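Local coordinates for protein farnesyl pyrophosphate synthetase (Staphylococcus aureus, PDB 5H9D) that probably makes heptaprenyl diphosphate, as a magnesium-dependent polyprenyl synthase subunit of the FPP/GGPP synthase family, at residues 130-135 and 176-181; 199-204 and 309-314. All coordinates share one frame; numbering follows the deposited sequence.

In the fold
Early in the chain, after two N-terminal helices, comes helix 43-51, whose F47 touches side chains of 176-181 and of both segments of contact 2. Contact 1 then ties helix 127-150 to the next helix, 158-183, closing a mostly helical loop of 40 residues. Helix 188-215 follows directly and carries the first half of contact 2, whose partner, helix 302-315, lies near the C terminus. This second loop holds 104 residues, again largely helical. The two loops stand in series, with neither enclosing nor crossing the other. Contact 1 joins successive helices of the mostly helical polyprenyl synthetase fold, and contact 2 brings the C-terminal helix 302-315 back onto helix 188-215.

Contact 1 (130-135 and 176-181); sequences HQLISE and STEVGA
I133 and V179 meet between two consecutive helices, 127-150 and 158-183, of the mostly helical polyprenyl synthetase fold. Their CA atoms are 8.6 Å apart, so branched side chains of moderate length are enough to bridge the helices.

The apolar part of the contact rests on I133 CD1 and V179 CG2, which approach to 3.9 Å. The two side chains cross at about a right angle, and a methyl of V179 lies against the end of the isoleucine chain. I133 does not start out aimed at its partner. Its CG1 lies beside the backbone N (chi1 -58°) and CD1 continues that branch fully extended (chi2 -174°), which brings the terminal methyl to V179. Isoleucine suits the place because it has this reach, while the shorter V179, whose CB already points toward helix 127-150, meets it with CG2. Both residues are buried, and L121 of helix 103-121 and V67 of helix 62-85 add apolar neighbours to I133 and V179 respectively.

The second part pairs an apolar with a polar side chain. L132 and E178 extend from opposite directions. The model places them too close for their separation to be trusted, and no specific attraction can be read from it. E178 OE1 has a long, weak ion pair with K195, which would offset some of the charge of this buried carboxylate.

Polar residues of 130-135 serve another boundary: E135 forms a salt bridge to R15 of the subunit 1 chain, and H130 ND1 is hydrogen-bonded to Y82 OH of that chain. Within the interface, V179 CG2 also lies 4.1 Å from I133 CG1, so one methyl packs against two consecutive carbons of the isoleucine.

Contact 2 (199-204 and 309-314); sequences HYIGMS and SLTKKM
I201 packs against T311 and M314, residues about one helical turn apart, where helix 188-215 meets helix 302-315. The backbones are close here: the CA atoms of I201 and T311 are 7.1 Å apart, a spacing suited to the small threonine facing the larger isoleucine, both beta-branched.

The contact is one of van der Waals packing. I201 and T311 cross at about a right angle, and T311 CG2 sits 4.0 Å from I201 CG1. The methyl I201 CD1 approaches T311 OG1 to 3.6 Å. With chi1 at -59°, that hydroxyl lies beside its own backbone N, where it is hydrogen-bonded to L307 O one turn back. Threonine thus offers a methyl to the isoleucine while its buried oxygen is satisfied within its own helix. M314 adds a looser touch, its CG lying 4.5 Å from I201 CG2; its CB points to helix 188-215, but the end of the flexible chain turns elsewhere.

Among the backbone bonds of 309-314, L310 O accepts from both K313 N and M314 N, so this carbonyl is shared by an i+3 and an i+4 bond.

Helix 276-296 flanks the joint, with I295 against T311 and S284 hydrogen-bonded through its hydroxyl to that of S204, while F47 of helix 43-51 touches both I201 and L310, so that four helices converge here.

Contact 1 (130-135 and 176-181)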
ATOM      1  N   HIS A 130      15.665   0.715  -0.828  1.00 79.08           N
ATOM      2  CA  HIS A 130      14.744  -0.377  -0.522  1.00 77.70           C
ATOM      3  C   HIS A 130      14.402  -0.424   0.962  1.00 77.65           C
ATOM      4  O   HIS A 130      13.248  -0.647   1.331  1.00 76.73           O
ATOM      5  CB  HIS A 130      15.340  -1.717  -0.968  1.00 74.52           C
ATOM      6  CG  HIS A 130      15.325  -1.918  -2.448  1.00 71.40           C
ATOM      7  ND1 HIS A 130      14.158  -2.042  -3.167  1.00 72.39           N
ATOM      8  CD2 HIS A 130      16.327  -1.976  -3.352  1.00 71.80           C
ATOM      9  CE1 HIS A 130      14.441  -2.164  -4.450  1.00 71.05           C
ATOM     10  NE2 HIS A 130      15.752  -2.124  -4.590  1.00 70.72           N
ATOM     11  N   GLN A 131      15.407  -0.214   1.809  1.00 78.30           N
ATOM     12  CA  GLN A 131      15.182  -0.215   3.252  1.00 78.77           C
ATOM     13  C   GLN A 131      14.334   1.014   3.571  1.00 76.67           C
ATOM     14  O   GLN A 131      13.450   0.954   4.415  1.00 76.95           O
ATOM     15  CB  GLN A 131      16.519  -0.169   4.023  1.00 80.64           C
ATOM     16  CG  GLN A 131      16.943   1.221   4.515  1.00 84.50           C
ATOM     17  CD  GLN A 131      16.907   1.358   6.049  1.00 87.19           C
ATOM     18  OE1 GLN A 131      16.665   2.453   6.583  1.00 87.81           O
ATOM     19  NE2 GLN A 131      17.165   0.251   6.760  1.00 86.74           N
ATOM     20  N   LEU A 132      14.596   2.113   2.865  1.00 75.03           N
ATOM     21  CA  LEU A 132      13.861   3.360   3.055  1.00 73.14           C
ATOM     22  C   LEU A 132      12.414   3.219   2.577  1.00 72.70           C
ATOM     23  O   LEU A 132      11.482   3.495   3.327  1.00 74.16           O
ATOM     24  CB  LEU A 132      14.569   4.509   2.328  1.00 71.62           C
ATOM     25  CG  LEU A 132      13.966   5.923   2.410  1.00 73.91           C
ATOM     26  CD1 LEU A 132      15.003   7.000   2.044  1.00 71.86           C
ATOM     27  CD2 LEU A 132      12.764   6.009   1.470  1.00 75.09           C
ATOM     28  N   ILE A 133      12.214   2.774   1.344  1.00 70.73           N
ATOM     29  CA  ILE A 133      10.859   2.605   0.835  1.00 69.29           C
ATOM     30  C   ILE A 133      10.024   1.591   1.631  1.00 70.00           C
ATOM     31  O   ILE A 133       8.824   1.792   1.832  1.00 70.27           O
ATOM     32  CB  ILE A 133      10.875   2.158  -0.641  1.00 67.60           C
ATOM     33  CG1 ILE A 133      11.626   3.195  -1.484  1.00 67.60           C
ATOM     34  CG2 ILE A 133       9.461   1.953  -1.132  1.00 65.80           C
ATOM     35  CD1 ILE A 133      11.592   2.938  -2.978  1.00 65.51           C
ATOM     36  N   SER A 134      10.655   0.511   2.085  1.00 69.82           N
ATOM     37  CA  SER A 134       9.944  -0.531   2.808  1.00 70.58           C
ATOM     38  C   SER A 134       9.480  -0.136   4.208  1.00 70.73           C
ATOM     39  O   SER A 134       8.337  -0.395   4.565  1.00 70.35           O
ATOM     40  CB  SER A 134      10.797  -1.802   2.864  1.00 72.46           C
ATOM     41  OG  SER A 134      11.869  -1.658   3.778  1.00 75.97           O
ATOM     42  N   GLU A 135      10.351   0.491   4.999  1.00 71.75           N
ATOM     43  CA  GLU A 135       9.982   0.933   6.355  1.00 72.14           C
ATOM     44  C   GLU A 135       8.889   2.019   6.278  1.00 71.00           C
ATOM     45  O   GLU A 135       8.042   2.154   7.166  1.00 69.14           O
ATOM     46  CB  GLU A 135      11.211   1.483   7.089  1.00 73.94           C
ATOM     47  CG  GLU A 135      11.248   1.129   8.579  1.00 77.35           C
ATOM     48  CD  GLU A 135      11.568  -0.342   8.817  1.00 80.71           C
ATOM     49  OE1 GLU A 135      12.603  -0.835   8.291  1.00 81.95           O
ATOM     50  OE2 GLU A 135      10.792  -1.009   9.532  1.00 81.30           O
ATOM     51  N   SER A 176       8.560   9.745  -3.433  1.00 56.94           N
ATOM     52  CA  SER A 176       8.576  10.013  -4.863  1.00 58.65           C
ATOM     53  C   SER A 176       9.603  11.080  -5.211  1.00 60.06           C
ATOM     54  O   SER A 176      10.248  11.019  -6.259  1.00 61.60           O
ATOM     55  CB  SER A 176       7.206  10.482  -5.352  1.00 56.40           C
ATOM     56  OG  SER A 176       6.194   9.602  -4.925  1.00 56.01           O
ATOM     57  N   THR A 177       9.746  12.081  -4.358  1.00 59.74           N
ATOM     58  CA  THR A 177      10.711  13.122  -4.663  1.00 59.32           C
ATOM     59  C   THR A 177      12.136  12.734  -4.263  1.00 60.69           C
ATOM     60  O   THR A 177      13.080  13.088  -4.972  1.00 60.59           O
ATOM     61  CB  THR A 177      10.341  14.436  -3.992  1.00 56.59           C
ATOM     62  OG1 THR A 177       9.977  14.175  -2.633  1.00 58.16           O
ATOM     63  CG2 THR A 177       9.204  15.105  -4.728  1.00 54.16           C
ATOM     64  N   GLU A 178      12.279  11.990  -3.162  1.00 61.60           N
ATOM     65  CA  GLU A 178      13.592  11.563  -2.651  1.00 64.07           C
ATOM     66  C   GLU A 178      14.293  10.561  -3.561  1.00 63.75           C
ATOM     67  O   GLU A 178      15.435  10.792  -4.011  1.00 63.81           O
ATOM     68  CB  GLU A 178      13.447  10.931  -1.274  1.00 67.54           C
ATOM     69  CG  GLU A 178      14.702  10.994  -0.429  1.00 71.71           C
ATOM     70  CD  GLU A 178      14.525  10.328   0.931  1.00 76.86           C
ATOM     71  OE1 GLU A 178      13.428  10.458   1.549  1.00 77.76           O
ATOM     72  OE2 GLU A 178      15.497   9.680   1.392  1.00 80.39           O
ATOM     73  N   VAL A 179      13.601   9.450  -3.798  1.00 61.09           N
ATOM     74  CA  VAL A 179      14.060   8.370  -4.657  1.00 58.82           C
ATOM     75  C   VAL A 179      14.290   8.882  -6.085  1.00 58.72           C
ATOM     76  O   VAL A 179      15.273   8.553  -6.745  1.00 58.43           O
ATOM     77  CB  VAL A 179      12.993   7.249  -4.693  1.00 58.98           C
ATOM     78  CG1 VAL A 179      13.418   6.151  -5.650  1.00 57.49           C
ATOM     79  CG2 VAL A 179      12.758   6.698  -3.285  1.00 56.79           C
ATOM     80  N   GLY A 180      13.382   9.707  -6.559  1.00 59.45           N
ATOM     81  CA  GLY A 180      13.530  10.217  -7.903  1.00 63.25           C
ATOM     82  C   GLY A 180      14.855  10.930  -8.104  1.00 65.06           C
ATOM     83  O   GLY A 180      15.433  10.904  -9.195  1.00 65.79           O
ATOM     84  N   ALA A 181      15.336  11.585  -7.057  1.00 66.04           N
ATOM     85  CA  ALA A 181      16.601  12.297  -7.143  1.00 65.75           C
ATOM     86  C   ALA A 181      17.742  11.293  -6.965  1.00 65.39           C
ATOM     87  O   ALA A 181      18.760  11.373  -7.651  1.00 64.73           O
ATOM     88  CB  ALA A 181      16.658  13.365  -6.070  1.00 66.78           C
TER

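Contact 2 (199-204 and 309-314)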
ATOM      1  N   HIS A 199       7.744  16.233   0.917  1.00 49.36           N
ATOM      2  CA  HIS A 199       7.004  16.042   2.145  1.00 49.97           C
ATOM      3  C   HIS A 199       6.029  17.185   2.407  1.00 49.80           C
ATOM      4  O   HIS A 199       4.898  16.923   2.808  1.00 48.06           O
ATOM      5  CB  HIS A 199       7.963  15.863   3.323  1.00 51.68           C
ATOM      6  CG  HIS A 199       7.310  16.009   4.660  1.00 49.93           C
ATOM      7  ND1 HIS A 199       7.096  17.233   5.250  1.00 53.20           N
ATOM      8  CD2 HIS A 199       6.766  15.098   5.489  1.00 51.13           C
ATOM      9  CE1 HIS A 199       6.446  17.070   6.385  1.00 50.83           C
ATOM     10  NE2 HIS A 199       6.234  15.780   6.552  1.00 49.24           N
ATOM     11  N   TYR A 200       6.452  18.435   2.182  1.00 51.56           N
ATOM     12  CA  TYR A 200       5.557  19.603   2.385  1.00 53.60           C
ATOM     13  C   TYR A 200       4.387  19.624   1.381  1.00 53.11           C
ATOM     14  O   TYR A 200       3.274  20.000   1.738  1.00 53.29           O
ATOM     15  CB  TYR A 200       6.301  20.963   2.282  1.00 53.47           C
ATOM     16  CG  TYR A 200       7.362  21.229   3.337  1.00 55.52           C
ATOM     17  CD1 TYR A 200       7.226  20.741   4.635  1.00 56.33           C
ATOM     18  CD2 TYR A 200       8.481  22.005   3.042  1.00 56.64           C
ATOM     19  CE1 TYR A 200       8.167  21.017   5.609  1.00 56.48           C
ATOM     20  CE2 TYR A 200       9.426  22.294   4.008  1.00 58.20           C
ATOM     21  CZ  TYR A 200       9.262  21.797   5.298  1.00 59.25           C
ATOM     22  OH  TYR A 200      10.170  22.112   6.289  1.00 58.39           O
ATOM     23  N   ILE A 201       4.643  19.242   0.129  1.00 51.73           N
ATOM     24  CA  ILE A 201       3.587  19.213  -0.867  1.00 50.33           C
ATOM     25  C   ILE A 201       2.557  18.189  -0.434  1.00 51.27           C
ATOM     26  O   ILE A 201       1.366  18.449  -0.507  1.00 50.26           O
ATOM     27  CB  ILE A 201       4.146  18.844  -2.255  1.00 51.95           C
ATOM     28  CG1 ILE A 201       4.559  20.131  -2.973  1.00 48.31           C
ATOM     29  CG2 ILE A 201       3.110  17.982  -3.067  1.00 50.38           C
ATOM     30  CD1 ILE A 201       5.885  20.024  -3.633  1.00 46.47           C
ATOM     31  N   GLY A 202       3.036  17.032   0.031  1.00 51.87           N
ATOM     32  CA  GLY A 202       2.165  15.967   0.499  1.00 52.10           C
ATOM     33  C   GLY A 202       1.284  16.354   1.675  1.00 53.66           C
ATOM     34  O   GLY A 202       0.131  15.945   1.731  1.00 55.52           O
ATOM     35  N   MET A 203       1.813  17.118   2.627  1.00 54.06           N
ATOM     36  CA  MET A 203       1.021  17.557   3.781  1.00 54.91           C
ATOM     37  C   MET A 203      -0.065  18.509   3.294  1.00 55.64           C
ATOM     38  O   MET A 203      -1.241  18.378   3.659  1.00 57.29           O
ATOM     39  CB  MET A 203       1.908  18.270   4.819  1.00 54.02           C
ATOM     40  CG  MET A 203       2.982  17.366   5.455  1.00 52.04           C
ATOM     41  SD  MET A 203       2.311  16.127   6.557  1.00 55.13           S
ATOM     42  CE  MET A 203       1.469  17.152   7.778  1.00 47.72           C
ATOM     43  N   SER A 204       0.326  19.457   2.452  1.00 54.51           N
ATOM     44  CA  SER A 204      -0.628  20.400   1.896  1.00 55.80           C
ATOM     45  C   SER A 204      -1.708  19.676   1.082  1.00 56.64           C
ATOM     46  O   SER A 204      -2.900  20.000   1.154  1.00 56.30           O
ATOM     47  CB  SER A 204       0.090  21.377   0.992  1.00 57.52           C
ATOM     48  OG  SER A 204      -0.813  21.868   0.021  1.00 62.94           O
ATOM     49  N   SER A 309       5.750  25.490 -11.121  1.00 66.88           N
ATOM     50  CA  SER A 309       4.435  25.493 -11.743  1.00 67.60           C
ATOM     51  C   SER A 309       3.521  24.416 -11.133  1.00 68.40           C
ATOM     52  O   SER A 309       2.400  24.698 -10.724  1.00 69.15           O
ATOM     53  CB  SER A 309       4.590  25.243 -13.238  1.00 66.40           C
ATOM     54  OG  SER A 309       3.326  25.170 -13.861  1.00 68.07           O
ATOM     55  N   LEU A 310       4.001  23.178 -11.083  1.00 69.01           N
ATOM     56  CA  LEU A 310       3.220  22.087 -10.524  1.00 70.09           C
ATOM     57  C   LEU A 310       2.920  22.320  -9.039  1.00 70.21           C
ATOM     58  O   LEU A 310       1.822  22.058  -8.576  1.00 70.20           O
ATOM     59  CB  LEU A 310       3.950  20.749 -10.710  1.00 70.28           C
ATOM     60  CG  LEU A 310       3.283  19.505 -10.081  1.00 73.25           C
ATOM     61  CD1 LEU A 310       1.921  19.244 -10.737  1.00 71.86           C
ATOM     62  CD2 LEU A 310       4.182  18.278 -10.242  1.00 72.89           C
ATOM     63  N   THR A 311       3.892  22.808  -8.286  1.00 70.47           N
ATOM     64  CA  THR A 311       3.659  23.064  -6.870  1.00 71.93           C
ATOM     65  C   THR A 311       2.647  24.198  -6.658  1.00 75.18           C
ATOM     66  O   THR A 311       2.091  24.349  -5.562  1.00 74.56           O
ATOM     67  CB  THR A 311       4.956  23.464  -6.159  1.00 69.83           C
ATOM     68  OG1 THR A 311       5.907  22.417  -6.318  1.00 70.57           O
ATOM     69  CG2 THR A 311       4.716  23.719  -4.674  1.00 66.76           C
ATOM     70  N   LYS A 312       2.415  25.000  -7.700  1.00 77.55           N
ATOM     71  CA  LYS A 312       1.496  26.117  -7.573  1.00 79.43           C
ATOM     72  C   LYS A 312       0.076  25.812  -7.948  1.00 81.71           C
ATOM     73  O   LYS A 312      -0.827  26.585  -7.625  1.00 82.31           O
ATOM     74  CB  LYS A 312       1.988  27.316  -8.348  1.00 77.78           C
ATOM     75  CG  LYS A 312       3.074  28.078  -7.617  1.00 77.25           C
ATOM     76  CD  LYS A 312       3.299  29.389  -8.327  1.00 76.31           C
ATOM     77  CE  LYS A 312       4.597  30.040  -7.973  1.00 73.74           C
ATOM     78  NZ  LYS A 312       4.672  31.271  -8.800  1.00 73.57           N
ATOM     79  N   LYS A 313      -0.126  24.701  -8.643  1.00 84.57           N
ATOM     80  CA  LYS A 313      -1.474  24.283  -8.985  1.00 87.77           C
ATOM     81  C   LYS A 313      -1.894  23.459  -7.757  1.00 90.20           C
ATOM     82  O   LYS A 313      -2.943  23.721  -7.148  1.00 90.98           O
ATOM     83  CB  LYS A 313      -1.495  23.435 -10.268  1.00 87.93           C
ATOM     84  CG  LYS A 313      -1.041  24.202 -11.505  1.00 89.20           C
ATOM     85  CD  LYS A 313      -1.550  23.603 -12.818  1.00 89.42           C
ATOM     86  CE  LYS A 313      -1.261  24.564 -13.999  1.00 90.89           C
ATOM     87  NZ  LYS A 313      -1.956  24.225 -15.295  1.00 89.76           N
ATOM     88  N   MET A 314      -1.045  22.502  -7.373  1.00 90.93           N
ATOM     89  CA  MET A 314      -1.300  21.651  -6.209  1.00 92.14           C
ATOM     90  C   MET A 314      -2.126  22.359  -5.141  1.00 93.68           C
ATOM     91  O   MET A 314      -3.083  21.791  -4.612  1.00 94.02           O
ATOM     92  CB  MET A 314       0.016  21.195  -5.559  1.00 90.58           C
ATOM     93  CG  MET A 314       0.678  19.998  -6.204  1.00 89.20           C
ATOM     94  SD  MET A 314      -0.354  18.543  -6.223  0.56 85.34           S
ATOM     95  CE  MET A 314      -0.952  18.621  -7.913  1.00 86.06           C
TER